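Local coordinates for protein botulinum neurotoxin type C1 (Clostridium botulinum, PDB 3R4S) that probably binds gangliosides on nerve cells through this receptor-binding part of its heavy chain, so that the toxin can enter and act as a zinc protease, at residues N139-F148 / N362-Q370. Residues are numbered along the deposited sequence; the frame is centred on the assembly and turned at random.
Sequences NNAPGYNKWF and NNTYYYASQ
Y144 and K146 meet the 363-366 turn, and W147 meets Y367 just after it, where the two halves of the receptor-binding region join. N139-F148 is a loop of the N-terminal, concanavalin-like jelly roll. N362-Q370 carries the hairpin turn, N363 to Y366, between strands 356-362 and 367-374 of the C-terminal beta-trefoil. N363 begins the turn. Its OD1 accepts from the backbone N of Y365 and of Y366, an Asx turn and an Asx motif. T364 O lies 3.7 Å from Y144 OH, in contact, and takes a weak hydrogen bond from N165. The same hydroxyl sits at the edge of the Y365 ring, in its plane, 3.8 Å from CD1. T364 CG2 covers one face of that ring.

Y365 O takes two bonds, one from K146 NZ and one from water 1. K146 NZ donates at 2.8 Å to Y365 O, with a C=O...N angle of 154°. The lysine chain bends about CG-CD (chi3 69°) and is extended about CD-CE, which brings the ammonium to Y365 O while CG packs on one face of the Y144 ring. Water 1 also accepts from N140 ND2, so a second bridge reaches the loop. The Y366 ring has its CD2 3.9 Å from K146 NZ. Y366 OH lies 3.3 Å from N139 CB.

The CB of Y367 is directed toward the loop. Water 2 accepts from its backbone N and from K146 NZ, so the lysine is tied to both Y365 and Y367. On the trefoil side, A368 pairs with M361 through the backbone. On the jelly-roll side, the Y367 side chain touches W83 of strand 77-87. The edge of its ring faces K146 CB and W147 O. Y367 OH donates to W147 O at 2.7 Å, from above the carbonyl plane and 56° out of it.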
loop_
_atom_site.group_PDB
_atom_site.type_symbol
_atom_site.label_atom_id
_atom_site.label_comp_id
_atom_site.label_asym_id
_atom_site.label_seq_id
_atom_site.Cartn_x
_atom_site.Cartn_y
_atom_site.Cartn_z
ATOM N N ASN A 139 10.219 -7.204 -6.981
ATOM C CA ASN A 139 8.776 -7.076 -7.127
ATOM C C ASN A 139 8.312 -5.627 -7.088
ATOM O O ASN A 139 7.119 -5.351 -6.965
ATOM C CB ASN A 139 8.068 -7.912 -6.066
ATOM C CG ASN A 139 8.232 -9.398 -6.311
ATOM O OD1 ASN A 139 8.423 -9.828 -7.450
ATOM N ND2 ASN A 139 8.165 -10.192 -5.245
ATOM N N ASN A 140 9.270 -4.712 -7.220
ATOM C CA ASN A 140 9.021 -3.295 -7.015
ATOM C C ASN A 140 9.947 -2.388 -7.816
ATOM O O ASN A 140 10.500 -1.437 -7.264
ATOM C CB ASN A 140 9.157 -2.949 -5.527
ATOM C CG ASN A 140 8.033 -3.527 -4.690
ATOM O OD1 ASN A 140 6.914 -3.004 -4.685
ATOM N ND2 ASN A 140 8.320 -4.615 -3.980
ATOM N N ALA A 141 10.098 -2.659 -9.112
ATOM C CA ALA A 141 10.932 -1.820 -9.985
ATOM C C ALA A 141 10.438 -0.376 -10.112
ATOM O O ALA A 141 11.243 0.554 -10.225
ATOM C CB ALA A 141 11.076 -2.460 -11.373
ATOM N N PRO A 142 9.108 -0.180 -10.111
ATOM C CA PRO A 142 8.566 1.185 -10.122
ATOM C C PRO A 142 8.740 1.895 -8.774
ATOM O O PRO A 142 8.353 3.052 -8.655
ATOM C CB PRO A 142 7.072 0.972 -10.393
ATOM C CG PRO A 142 6.933 -0.470 -10.815
ATOM C CD PRO A 142 8.050 -1.200 -10.173
ATOM N N GLY A 143 9.297 1.208 -7.778
ATOM C CA GLY A 143 9.483 1.775 -6.445
ATOM C C GLY A 143 8.457 1.252 -5.452
ATOM O O GLY A 143 7.343 0.906 -5.844
ATOM N N TYR A 144 8.813 1.188 -4.168
ATOM C CA TYR A 144 7.864 0.719 -3.159
ATOM C C TYR A 144 7.049 1.917 -2.686
ATOM O O TYR A 144 7.266 2.442 -1.598
ATOM C CB TYR A 144 8.588 0.027 -1.994
ATOM C CG TYR A 144 7.687 -0.777 -1.060
ATOM C CD1 TYR A 144 7.360 -2.100 -1.341
ATOM C CD2 TYR A 144 7.184 -0.217 0.110
ATOM C CE1 TYR A 144 6.549 -2.838 -0.486
ATOM C CE2 TYR A 144 6.369 -0.948 0.973
ATOM C CZ TYR A 144 6.054 -2.257 0.670
ATOM O OH TYR A 144 5.234 -2.976 1.525
ATOM N N ASN A 145 6.125 2.361 -3.529
ATOM C CA ASN A 145 5.440 3.624 -3.311
ATOM C C ASN A 145 4.114 3.504 -2.572
ATOM O O ASN A 145 3.220 4.334 -2.746
ATOM C CB ASN A 145 5.225 4.303 -4.656
ATOM C CG ASN A 145 6.474 4.281 -5.510
ATOM O OD1 ASN A 145 7.586 4.488 -5.012
ATOM N ND2 ASN A 145 6.302 4.023 -6.801
ATOM N N LYS A 146 3.989 2.478 -1.737
ATOM C CA LYS A 146 2.717 2.203 -1.087
ATOM C C LYS A 146 2.711 2.497 0.411
ATOM O O LYS A 146 3.747 2.476 1.074
ATOM C CB LYS A 146 2.310 0.754 -1.337
ATOM C CG LYS A 146 3.205 -0.264 -0.679
ATOM C CD LYS A 146 2.949 -1.663 -1.279
ATOM C CE LYS A 146 3.444 -1.757 -2.725
ATOM N NZ LYS A 146 3.286 -3.136 -3.309
ATOM N N TRP A 147 1.528 2.791 0.932
ATOM C CA TRP A 147 1.361 2.946 2.369
ATOM C C TRP A 147 1.792 1.662 3.064
ATOM O O TRP A 147 1.449 0.563 2.614
ATOM C CB TRP A 147 -0.103 3.213 2.703
ATOM C CG TRP A 147 -0.525 4.640 2.550
ATOM C CD1 TRP A 147 -1.316 5.169 1.563
ATOM C CD2 TRP A 147 -0.202 5.723 3.434
ATOM N NE1 TRP A 147 -1.497 6.524 1.775
ATOM C CE2 TRP A 147 -0.833 6.886 2.924
ATOM C CE3 TRP A 147 0.559 5.824 4.609
ATOM C CZ2 TRP A 147 -0.726 8.137 3.551
ATOM C CZ3 TRP A 147 0.665 7.074 5.239
ATOM C CH2 TRP A 147 0.031 8.212 4.702
ATOM N N PHE A 148 2.547 1.796 4.150
ATOM C CA PHE A 148 2.767 0.672 5.047
ATOM C C PHE A 148 2.773 1.132 6.505
ATOM O O PHE A 148 2.969 2.308 6.798
ATOM C CB PHE A 148 4.035 -0.127 4.690
ATOM C CG PHE A 148 5.325 0.682 4.699
ATOM C CD1 PHE A 148 6.241 0.545 5.733
ATOM C CD2 PHE A 148 5.646 1.528 3.639
ATOM C CE1 PHE A 148 7.457 1.260 5.730
ATOM C CE2 PHE A 148 6.848 2.245 3.623
ATOM C CZ PHE A 148 7.763 2.103 4.672
ATOM N N ASN A 362 -5.691 -8.070 0.608
ATOM C CA ASN A 362 -4.465 -7.394 0.964
ATOM C C ASN A 362 -3.542 -8.350 1.677
ATOM O O ASN A 362 -3.992 -9.287 2.341
ATOM C CB ASN A 362 -4.767 -6.227 1.904
ATOM C CG ASN A 362 -5.716 -5.227 1.298
ATOM O OD1 ASN A 362 -6.664 -4.775 1.947
ATOM N ND2 ASN A 362 -5.479 -4.880 0.043
ATOM N N ASN A 363 -2.248 -8.115 1.548
ATOM C CA ASN A 363 -1.299 -8.788 2.420
ATOM C C ASN A 363 -0.118 -7.877 2.668
ATOM O O ASN A 363 -0.126 -6.713 2.253
ATOM C CB ASN A 363 -0.892 -10.169 1.881
ATOM C CG ASN A 363 -0.065 -10.092 0.612
ATOM O OD1 ASN A 363 0.393 -9.021 0.207
ATOM N ND2 ASN A 363 0.143 -11.242 -0.017
ATOM N N THR A 364 0.888 -8.383 3.360
ATOM C CA THR A 364 1.951 -7.510 3.823
ATOM C C THR A 364 2.605 -6.703 2.686
ATOM O O THR A 364 3.004 -5.560 2.890
ATOM C CB THR A 364 3.004 -8.267 4.675
ATOM O OG1 THR A 364 3.916 -7.321 5.246
ATOM C CG2 THR A 364 3.786 -9.240 3.828
ATOM N N TYR A 365 2.687 -7.262 1.485
ATOM C CA TYR A 365 3.432 -6.575 0.424
ATOM C C TYR A 365 2.629 -6.035 -0.765
ATOM O O TYR A 365 3.185 -5.303 -1.591
ATOM C CB TYR A 365 4.616 -7.433 -0.045
ATOM C CG TYR A 365 5.579 -7.686 1.098
ATOM C CD1 TYR A 365 5.928 -6.641 1.961
ATOM C CD2 TYR A 365 6.117 -8.955 1.340
ATOM C CE1 TYR A 365 6.780 -6.836 3.023
ATOM C CE2 TYR A 365 6.981 -9.162 2.411
ATOM C CZ TYR A 365 7.305 -8.092 3.252
ATOM O OH TYR A 365 8.158 -8.255 4.328
ATOM N N TYR A 366 1.336 -6.361 -0.828
ATOM C CA TYR A 366 0.468 -5.889 -1.917
ATOM C C TYR A 366 -0.903 -5.455 -1.405
ATOM O O TYR A 366 -1.447 -6.075 -0.485
ATOM C CB TYR A 366 0.228 -7.002 -2.950
ATOM C CG TYR A 366 1.463 -7.448 -3.681
ATOM C CD1 TYR A 366 2.041 -8.687 -3.422
ATOM C CD2 TYR A 366 2.059 -6.629 -4.644
ATOM C CE1 TYR A 366 3.193 -9.098 -4.103
ATOM C CE2 TYR A 366 3.205 -7.026 -5.324
ATOM C CZ TYR A 366 3.768 -8.262 -5.049
ATOM O OH TYR A 366 4.901 -8.663 -5.726
ATOM N N TYR A 367 -1.469 -4.422 -2.027
ATOM C CA TYR A 367 -2.908 -4.126 -1.934
ATOM C C TYR A 367 -3.581 -4.591 -3.225
ATOM O O TYR A 367 -3.226 -4.130 -4.314
ATOM C CB TYR A 367 -3.144 -2.628 -1.789
ATOM C CG TYR A 367 -2.600 -2.041 -0.512
ATOM C CD1 TYR A 367 -3.353 -2.047 0.661
ATOM C CD2 TYR A 367 -1.343 -1.459 -0.485
ATOM C CE1 TYR A 367 -2.851 -1.483 1.839
ATOM C CE2 TYR A 367 -0.837 -0.908 0.673
ATOM C CZ TYR A 367 -1.592 -0.915 1.824
ATOM O OH TYR A 367 -1.049 -0.370 2.961
ATOM N N ALA A 368 -4.558 -5.485 -3.112
ATOM C CA ALA A 368 -5.151 -6.101 -4.294
ATOM C C ALA A 368 -6.592 -6.490 -4.032
ATOM O O ALA A 368 -7.186 -6.075 -3.040
ATOM C CB ALA A 368 -4.338 -7.328 -4.704
ATOM N N SER A 369 -7.152 -7.309 -4.913
ATOM C CA SER A 369 -8.542 -7.689 -4.775
ATOM C C SER A 369 -8.799 -9.018 -5.452
ATOM O O SER A 369 -7.979 -9.522 -6.223
ATOM C CB SER A 369 -9.449 -6.615 -5.398
ATOM O OG SER A 369 -9.168 -6.472 -6.795
ATOM N N GLN A 370 -9.948 -9.594 -5.139
ATOM C CA GLN A 370 -10.451 -10.730 -5.876
ATOM C C GLN A 370 -11.759 -10.285 -6.496
ATOM O O GLN A 370 -12.504 -9.490 -5.904
ATOM C CB GLN A 370 -10.647 -11.944 -4.975
ATOM C CG GLN A 370 -9.334 -12.581 -4.528
ATOM C CD GLN A 370 -9.553 -13.865 -3.756
ATOM O OE1 GLN A 370 -10.311 -13.886 -2.802
ATOM N NE2 GLN A 370 -8.900 -14.948 -4.182
HETATM O O HOH W 1 5.909 -6.123 -2.661
HETATM O O HOH W 2 0.351 -2.980 -4.079
#